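Side-chain contact in peptidoglycan recognition protein-LC isoform LCx (Drosophila melanogaster, PDB 2F2L), which probably senses bacterial cell-wall fragments at the cell surface, its extracellular domain binding an anhydro-muropeptide in the crystal through an amidase-like fold: residues B[38-41]-B[42-45]. Numbering follows the deposited sequence.
Sequences CESR and EVCS
The disulfide between C38 and C44 ties the loop entering helix 41-58 to the first turn of that helix. Its SG atoms are 2.1 Å apart, and the torsion about the S-S bond, 102°, sets the two CB-SG arms roughly at right angles. They reach each other from different rotations: in C38 the sulfur sits between the backbone N and the carbonyl carbon (chi1 59°), whereas that of C44 lies beside its own backbone N. V43 flanks the bridge, laying CG1 against C38 CB at 3.6 Å, while its other methyl, CG2, approaches S40 OG.

S40 is the N-cap. Its hydroxyl turns back to accept a rather long bond of 3.3 Å from V43 N to OG, and its carbonyl starts the helical ladder, taking C44 N almost head-on at 2.9 Å from S40 O. C44 is thus held both by its sulfur and by its N-H.

At the next residue, R41 O is gripped twice by S45, whose N and OG arrive from opposite faces of the carbonyl plane. The hydroxyl makes the shorter bond, 2.7 Å from OG to R41 O, from above that plane. S45 OG also accepts from a water, which in turn receives R41 NE at the edge of the guanidinium, in its plane; the arginine chain, extended from CG to NE, spans the distance to it. The same guanidinium donates through NH2 to E8 O. Separately, R41 N donates to a citrate, probably from the crystallisation liquor.

The crosslinked turn joins the end of the loop after strand 25-32 to the start of helix 41-58. The side chain of C38 lies about 12 Å from the bound muropeptide; Y77 of strand 76-78 touches R41, C44 and S45, and I102 touches C38.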
loop_
_atom_site.group_PDB
_atom_site.type_symbol
_atom_site.label_atom_id
_atom_site.label_comp_id
_atom_site.label_asym_id
_atom_site.label_seq_id
_atom_site.Cartn_x
_atom_site.Cartn_y
_atom_site.Cartn_z
ATOM N N CYS B 38 -2.003 -9.402 -10.661
ATOM C CA CYS B 38 -3.211 -9.483 -11.440
ATOM C C CYS B 38 -2.967 -10.347 -12.688
ATOM O O CYS B 38 -1.832 -10.444 -13.160
ATOM C CB CYS B 38 -3.656 -8.062 -11.804
ATOM S SG CYS B 38 -2.440 -7.098 -12.765
ATOM N N GLU B 39 -4.015 -10.988 -13.201
ATOM C CA GLU B 39 -3.854 -11.982 -14.271
ATOM C C GLU B 39 -4.813 -11.798 -15.438
ATOM O O GLU B 39 -4.916 -12.676 -16.292
ATOM C CB GLU B 39 -4.052 -13.406 -13.715
ATOM C CG GLU B 39 -3.513 -13.647 -12.318
ATOM C CD GLU B 39 -2.018 -13.468 -12.226
ATOM O OE1 GLU B 39 -1.372 -13.378 -13.299
ATOM O OE2 GLU B 39 -1.491 -13.419 -11.088
ATOM N N SER B 40 -5.520 -10.672 -15.468
ATOM C CA SER B 40 -6.525 -10.424 -16.492
ATOM C C SER B 40 -6.692 -8.930 -16.716
ATOM O O SER B 40 -6.367 -8.138 -15.846
ATOM C CB SER B 40 -7.866 -11.019 -16.054
ATOM O OG SER B 40 -8.373 -10.352 -14.905
ATOM N N ARG B 41 -7.244 -8.547 -17.867
ATOM C CA ARG B 41 -7.437 -7.119 -18.172
ATOM C C ARG B 41 -8.297 -6.406 -17.099
ATOM O O ARG B 41 -7.973 -5.305 -16.642
ATOM C CB ARG B 41 -8.043 -6.959 -19.568
ATOM C CG ARG B 41 -8.193 -5.518 -19.963
ATOM C CD ARG B 41 -8.593 -5.323 -21.398
ATOM N NE ARG B 41 -8.958 -3.925 -21.582
ATOM C CZ ARG B 41 -9.088 -3.291 -22.749
ATOM N NH1 ARG B 41 -8.894 -3.908 -23.902
ATOM N NH2 ARG B 41 -9.413 -2.002 -22.743
ATOM N N GLU B 42 -9.384 -7.056 -16.695
ATOM C CA GLU B 42 -10.267 -6.529 -15.658
ATOM C C GLU B 42 -9.546 -6.278 -14.313
ATOM O O GLU B 42 -9.680 -5.208 -13.700
ATOM C CB GLU B 42 -11.433 -7.501 -15.448
ATOM C CG GLU B 42 -12.344 -7.102 -14.303
ATOM C CD GLU B 42 -13.654 -7.869 -14.269
ATOM O OE1 GLU B 42 -13.621 -9.119 -14.144
ATOM O OE2 GLU B 42 -14.720 -7.210 -14.334
ATOM N N VAL B 43 -8.813 -7.273 -13.837
ATOM C CA VAL B 43 -8.154 -7.136 -12.538
ATOM C C VAL B 43 -7.001 -6.137 -12.641
ATOM O O VAL B 43 -6.879 -5.281 -11.775
ATOM C CB VAL B 43 -7.699 -8.475 -11.938
ATOM C CG1 VAL B 43 -7.000 -8.251 -10.583
ATOM C CG2 VAL B 43 -8.890 -9.386 -11.721
ATOM N N CYS B 44 -6.191 -6.207 -13.709
ATOM C CA CYS B 44 -5.038 -5.301 -13.844
ATOM C C CYS B 44 -5.474 -3.853 -14.023
ATOM O O CYS B 44 -4.818 -2.944 -13.516
ATOM C CB CYS B 44 -4.108 -5.731 -14.985
ATOM S SG CYS B 44 -3.262 -7.316 -14.666
ATOM N N SER B 45 -6.587 -3.639 -14.721
ATOM C CA SER B 45 -7.135 -2.298 -14.890
ATOM C C SER B 45 -7.551 -1.748 -13.534
ATOM O O SER B 45 -7.319 -0.582 -13.231
ATOM C CB SER B 45 -8.327 -2.310 -15.846
ATOM O OG SER B 45 -7.950 -2.702 -17.163
HETATM O O HOH W 1 -9.632 -2.081 -19.157
#